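PDB 6FTH: extracellular solute-binding protein, family 1 from Bifidobacterium longum subsp. infantis, which probably binds human milk oligosaccharides outside the cell and delivers them to an ABC transporter for uptake. Local coordinates for residues A[173-177]-A[253-257]; A[118-123]-A[412-416]. All blocks are in the same frame, centred on the assembly; numbering follows the deposited sequence.

Contact 1 (A[173-177]-A[253-257]); sequences WDELE and QVIKY
Two nearly parallel helices of the solute-binding fold, 173-185 and 249-263, are bridged here by a face-to-face aromatic stack between Trp173 and Tyr257. Their segment axes stay 13.0 Å apart at an angle of 19°, so the side chains, not the backbones, fill the gap. The Tyr257 ring lies over the five-membered ring of Trp173, centroids 4.2 Å apart and planes at 15°. Each ring also takes the other residue's CB over its face: Trp173 CB is 4.0 Å from the tyrosine centroid. Tyr257 extends its ring away from its own backbone nitrogen (chi1 -178°) and reaches the first turn of helix 173-185, where its OH donates to Trp173 O at 2.7 Å. That oxygen already accepts the helical bond from Glu177 N, so two donors share it. Leu176 CD2 sits at the tyrosine ring's edge, 3.4 Å from Tyr257 OH. At the far end of the indole, Trp173 CH2 meets Val254 CG2 at 3.9 Å. On the pyrrole side, Trp173 NE1 is hydrogen-bonded to Ser219 OG. Glu177 turns its carboxylate to Lys260, a second tie between the same helices. Such side-chain bridging joins two helices within one lobe of the two-lobed alpha/beta solute-binding fold.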
loop_
_atom_site.group_PDB
_atom_site.type_symbol
_atom_site.label_atom_id
_atom_site.label_comp_id
_atom_site.label_asym_id
_atom_site.label_seq_id
_atom_site.Cartn_x
_atom_site.Cartn_y
_atom_site.Cartn_z
ATOM N N TRP A 173 -3.960 24.015 9.814
ATOM C CA TRP A 173 -3.005 24.462 8.800
ATOM C C TRP A 173 -2.243 25.718 9.231
ATOM O O TRP A 173 -1.043 25.846 8.942
ATOM C CB TRP A 173 -3.691 24.700 7.456
ATOM C CG TRP A 173 -4.002 23.440 6.683
ATOM C CD1 TRP A 173 -3.773 22.146 7.062
ATOM C CD2 TRP A 173 -4.599 23.375 5.384
ATOM N NE1 TRP A 173 -4.210 21.277 6.084
ATOM C CE2 TRP A 173 -4.700 22.010 5.034
ATOM C CE3 TRP A 173 -5.048 24.338 4.484
ATOM C CZ2 TRP A 173 -5.252 21.587 3.819
ATOM C CZ3 TRP A 173 -5.579 23.922 3.277
ATOM C CH2 TRP A 173 -5.692 22.565 2.963
ATOM N N ASP A 174 -2.907 26.653 9.919
ATOM C CA ASP A 174 -2.200 27.862 10.375
ATOM C C ASP A 174 -1.134 27.522 11.411
ATOM O O ASP A 174 -0.020 28.063 11.372
ATOM C CB ASP A 174 -3.179 28.862 10.982
ATOM C CG ASP A 174 -3.948 29.677 9.936
ATOM O OD1 ASP A 174 -3.658 29.570 8.727
ATOM O OD2 ASP A 174 -4.847 30.444 10.352
ATOM N N GLU A 175 -1.475 26.663 12.380
ATOM C CA GLU A 175 -0.501 26.241 13.384
ATOM C C GLU A 175 0.645 25.481 12.735
ATOM O O GLU A 175 1.810 25.643 13.129
ATOM C CB GLU A 175 -1.184 25.365 14.441
ATOM C CG GLU A 175 -2.071 26.152 15.391
ATOM C CD GLU A 175 -2.846 25.288 16.367
ATOM O OE1 GLU A 175 -2.653 24.054 16.387
ATOM O OE2 GLU A 175 -3.639 25.858 17.142
ATOM N N LEU A 176 0.346 24.666 11.712
ATOM C CA LEU A 176 1.420 23.970 11.011
ATOM C C LEU A 176 2.360 24.955 10.321
ATOM O O LEU A 176 3.589 24.801 10.392
ATOM C CB LEU A 176 0.865 22.940 10.031
ATOM C CG LEU A 176 1.872 22.232 9.135
ATOM C CD1 LEU A 176 2.896 21.439 9.939
ATOM C CD2 LEU A 176 1.114 21.337 8.157
ATOM N N GLU A 177 1.806 25.963 9.642
ATOM C CA GLU A 177 2.649 26.953 8.989
ATOM C C GLU A 177 3.545 27.648 10.010
ATOM O O GLU A 177 4.753 27.840 9.769
ATOM C CB GLU A 177 1.778 27.957 8.226
ATOM C CG GLU A 177 2.589 28.951 7.456
ATOM C CD GLU A 177 1.749 29.989 6.739
ATOM O OE1 GLU A 177 0.512 30.033 6.931
ATOM O OE2 GLU A 177 2.345 30.763 5.964
ATOM N N GLN A 253 -7.700 23.877 -2.465
ATOM C CA GLN A 253 -7.196 24.475 -1.234
ATOM C C GLN A 253 -5.887 23.836 -0.784
ATOM O O GLN A 253 -4.996 24.538 -0.294
ATOM C CB GLN A 253 -8.264 24.412 -0.148
ATOM C CG GLN A 253 -9.493 25.312 -0.444
ATOM C CD GLN A 253 -9.102 26.693 -0.987
ATOM O OE1 GLN A 253 -8.229 27.364 -0.433
ATOM N NE2 GLN A 253 -9.723 27.102 -2.099
ATOM N N VAL A 254 -5.761 22.513 -0.927
ATOM C CA VAL A 254 -4.496 21.852 -0.608
ATOM C C VAL A 254 -3.379 22.412 -1.474
ATOM O O VAL A 254 -2.272 22.701 -0.993
ATOM C CB VAL A 254 -4.617 20.334 -0.786
ATOM C CG1 VAL A 254 -3.245 19.687 -0.727
ATOM C CG2 VAL A 254 -5.525 19.768 0.273
ATOM N N ILE A 255 -3.641 22.548 -2.779
ATOM C CA ILE A 255 -2.632 23.079 -3.690
ATOM C C ILE A 255 -2.231 24.499 -3.293
ATOM O O ILE A 255 -1.035 24.840 -3.265
ATOM C CB ILE A 255 -3.142 22.998 -5.140
ATOM C CG1 ILE A 255 -3.173 21.539 -5.606
ATOM C CG2 ILE A 255 -2.230 23.829 -6.041
ATOM C CD1 ILE A 255 -3.913 21.299 -6.901
ATOM N N LYS A 256 -3.205 25.344 -2.957
ATOM C CA LYS A 256 -2.889 26.719 -2.586
ATOM C C LYS A 256 -2.068 26.762 -1.299
ATOM O O LYS A 256 -1.150 27.581 -1.174
ATOM C CB LYS A 256 -4.169 27.533 -2.456
ATOM C CG LYS A 256 -4.814 27.835 -3.808
ATOM C CD LYS A 256 -6.037 28.732 -3.656
ATOM C CE LYS A 256 -5.648 30.195 -3.548
ATOM N NZ LYS A 256 -6.840 31.081 -3.643
ATOM N N TYR A 257 -2.385 25.886 -0.340
ATOM C CA TYR A 257 -1.621 25.833 0.906
ATOM C C TYR A 257 -0.187 25.439 0.626
ATOM O O TYR A 257 0.751 26.079 1.128
ATOM C CB TYR A 257 -2.289 24.867 1.890
ATOM C CG TYR A 257 -1.616 24.754 3.244
ATOM C CD1 TYR A 257 -1.598 25.824 4.123
ATOM C CD2 TYR A 257 -1.045 23.571 3.646
ATOM C CE1 TYR A 257 -0.996 25.716 5.360
ATOM C CE2 TYR A 257 -0.454 23.453 4.881
ATOM C CZ TYR A 257 -0.452 24.518 5.732
ATOM O OH TYR A 257 0.148 24.392 6.966
#

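Contact 2 (A[118-123]-A[412-416]); sequences QFFKEK and WIPDG
Trp412 lies flat against Phe119 at the C-terminal end of helix 114-122, joining that helix end to the irregular loop before strand 418-420 in one lobe of the two-lobed solute-binding fold. The aromatic part is an offset stack: the Phe119 ring and the five-membered ring of Trp412 have centroids 4.5 Å apart and planes at 18°, the two side chains running past each other in opposite directions. Trp412 CB sits over the centre of the Phe119 ring, a CH-pi contact, and in return Phe119 CA stands 3.4 Å from the centroid of the indole's six-membered ring, almost along its normal. The indole thus rests on helix backbone as well as on a ring. Its CG lies between backbone N and carbonyl carbon (chi1 71°), with Pro414 CG against the opposite face of the indole, offset toward the rim. With an alanine here in place of Trp412, the Phe119 ring is likely to lose its stacking partner and a gap to open toward Pro414.

The polar contacts lie at the indole edge and beyond it. The Glu122 carboxylate meets that edge nearly perpendicular to the ring, with Glu122 CD 3.5 Å from Trp412 CH2. It is steadied by Gln118, whose NE2 donates almost straight to the anti lone pair of Glu122 OE2 at 3.0 Å. The other oxygen, Glu122 OE1, accepts from two waters, which in turn accept from the backbone N atoms of Asp415 and Gly416, so carboxylate and loop are linked through solvent.

The charged link comes from Lys123, the first residue to leave the helix. Glu335 is a second carboxylate partner of this lysine. Bent at its last torsion, the chain brings Lys123 NZ to 2.8 Å from Asp415 OD1, met from above the carboxylate plane, 37° out of it.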
loop_
_atom_site.group_PDB
_atom_site.type_symbol
_atom_site.label_atom_id
_atom_site.label_comp_id
_atom_site.label_asym_id
_atom_site.label_seq_id
_atom_site.Cartn_x
_atom_site.Cartn_y
_atom_site.Cartn_z
ATOM N N GLN A 118 -10.940 -21.342 5.855
ATOM C CA GLN A 118 -10.807 -20.796 7.198
ATOM C C GLN A 118 -10.321 -19.352 7.146
ATOM O O GLN A 118 -10.814 -18.487 7.885
ATOM C CB GLN A 118 -9.855 -21.670 8.015
ATOM C CG GLN A 118 -9.779 -21.290 9.448
ATOM C CD GLN A 118 -11.043 -21.636 10.187
ATOM O OE1 GLN A 118 -11.770 -22.549 9.789
ATOM N NE2 GLN A 118 -11.320 -20.909 11.252
ATOM N N PHE A 119 -9.355 -19.075 6.264
ATOM C CA PHE A 119 -8.928 -17.699 6.023
ATOM C C PHE A 119 -10.141 -16.817 5.733
ATOM O O PHE A 119 -10.336 -15.779 6.375
ATOM C CB PHE A 119 -7.923 -17.733 4.855
ATOM C CG PHE A 119 -7.385 -16.383 4.382
ATOM C CD1 PHE A 119 -7.441 -15.228 5.138
ATOM C CD2 PHE A 119 -6.816 -16.313 3.115
ATOM C CE1 PHE A 119 -6.934 -14.030 4.650
ATOM C CE2 PHE A 119 -6.288 -15.123 2.633
ATOM C CZ PHE A 119 -6.355 -13.986 3.400
ATOM N N PHE A 120 -10.985 -17.250 4.800
ATOM C CA PHE A 120 -12.132 -16.451 4.391
ATOM C C PHE A 120 -13.191 -16.351 5.480
ATOM O O PHE A 120 -13.888 -15.336 5.550
ATOM C CB PHE A 120 -12.743 -17.039 3.115
ATOM C CG PHE A 120 -11.876 -16.902 1.889
ATOM C CD1 PHE A 120 -10.719 -16.108 1.878
ATOM C CD2 PHE A 120 -12.234 -17.553 0.722
ATOM C CE1 PHE A 120 -9.960 -15.974 0.721
ATOM C CE2 PHE A 120 -11.478 -17.417 -0.433
ATOM C CZ PHE A 120 -10.334 -16.643 -0.427
ATOM N N LYS A 121 -13.337 -17.385 6.315
ATOM C CA LYS A 121 -14.252 -17.309 7.452
ATOM C C LYS A 121 -13.809 -16.239 8.436
ATOM O O LYS A 121 -14.618 -15.427 8.902
ATOM C CB LYS A 121 -14.320 -18.651 8.182
ATOM C CG LYS A 121 -15.256 -18.629 9.428
ATOM C CD LYS A 121 -15.319 -19.983 10.132
ATOM C CE LYS A 121 -16.432 -20.035 11.201
ATOM N NZ LYS A 121 -16.314 -18.938 12.197
ATOM N N GLU A 122 -12.511 -16.240 8.787
ATOM C CA GLU A 122 -11.992 -15.295 9.762
ATOM C C GLU A 122 -11.814 -13.899 9.186
ATOM O O GLU A 122 -11.912 -12.915 9.927
ATOM C CB GLU A 122 -10.665 -15.818 10.332
ATOM C CG GLU A 122 -10.791 -17.191 11.028
ATOM C CD GLU A 122 -9.583 -17.603 11.893
ATOM O OE1 GLU A 122 -8.824 -16.721 12.354
ATOM O OE2 GLU A 122 -9.406 -18.824 12.119
ATOM N N LYS A 123 -11.533 -13.788 7.881
ATOM C CA LYS A 123 -11.280 -12.510 7.216
ATOM C C LYS A 123 -12.117 -12.402 5.942
ATOM O O LYS A 123 -11.584 -12.439 4.825
ATOM C CB LYS A 123 -9.787 -12.375 6.921
ATOM C CG LYS A 123 -8.959 -12.410 8.215
ATOM C CD LYS A 123 -7.467 -12.269 7.988
ATOM C CE LYS A 123 -6.731 -12.226 9.329
ATOM N NZ LYS A 123 -6.960 -10.943 10.031
ATOM N N TRP A 412 -1.658 -16.677 4.904
ATOM C CA TRP A 412 -2.342 -15.780 5.816
ATOM C C TRP A 412 -1.874 -16.014 7.240
ATOM O O TRP A 412 -1.598 -17.158 7.626
ATOM C CB TRP A 412 -3.874 -15.877 5.730
ATOM C CG TRP A 412 -4.503 -17.138 6.274
ATOM C CD1 TRP A 412 -4.325 -18.415 5.821
ATOM C CD2 TRP A 412 -5.459 -17.217 7.343
ATOM N NE1 TRP A 412 -5.090 -19.288 6.571
ATOM C CE2 TRP A 412 -5.795 -18.570 7.501
ATOM C CE3 TRP A 412 -6.060 -16.266 8.179
ATOM C CZ2 TRP A 412 -6.719 -18.998 8.441
ATOM C CZ3 TRP A 412 -6.962 -16.694 9.128
ATOM C CH2 TRP A 412 -7.284 -18.051 9.248
ATOM N N ILE A 413 -1.783 -14.926 7.996
ATOM C CA ILE A 413 -1.444 -14.967 9.422
ATOM C C ILE A 413 -2.740 -14.808 10.198
ATOM O O ILE A 413 -3.302 -13.690 10.238
ATOM C CB ILE A 413 -0.422 -13.886 9.812
ATOM C CG1 ILE A 413 0.842 -13.924 8.936
ATOM C CG2 ILE A 413 -0.056 -14.031 11.290
ATOM C CD1 ILE A 413 1.629 -15.209 8.965
ATOM N N PRO A 414 -3.278 -15.871 10.815
ATOM C CA PRO A 414 -4.534 -15.748 11.573
ATOM C C PRO A 414 -4.360 -14.863 12.800
ATOM O O PRO A 414 -3.277 -14.772 13.386
ATOM C CB PRO A 414 -4.842 -17.194 11.988
ATOM C CG PRO A 414 -4.057 -18.067 11.033
ATOM C CD PRO A 414 -2.802 -17.269 10.773
ATOM N N ASP A 415 -5.466 -14.233 13.224
ATOM C CA ASP A 415 -5.417 -13.370 14.408
ATOM C C ASP A 415 -5.036 -14.132 15.689
ATOM O O ASP A 415 -4.496 -13.524 16.635
ATOM C CB ASP A 415 -6.761 -12.693 14.613
ATOM C CG ASP A 415 -7.038 -11.574 13.641
ATOM O OD1 ASP A 415 -6.230 -11.308 12.701
ATOM O OD2 ASP A 415 -8.114 -10.937 13.801
ATOM N N GLY A 416 -5.291 -15.446 15.736
ATOM C CA GLY A 416 -4.894 -16.254 16.889
ATOM C C GLY A 416 -3.396 -16.519 17.007
ATOM O O GLY A 416 -2.957 -17.033 18.045
HETATM O O HOH W 1 -7.921 -14.345 11.837
HETATM O O HOH W 2 -7.240 -17.085 14.520
#

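Contacts 1 and 2 lie on opposite sides of the chain's centre, their own centres about 42 Å apart, and share no helix or strand; along the sequence, contact 1 is nested inside the long stretch of chain that contact 2 closes. Both rest on a tryptophan stacked with another ring, yet the settings differ. Contact 1 joins helix to helix and is buried apart from Gln253, which is partly exposed, with one direct hydrogen bond to a backbone carbonyl. Contact 2 joins a helix end to an irregular loop: its aromatic core is buried, but exposed residues fringe it, and there the chemistry turns to a salt bridge and water bridges.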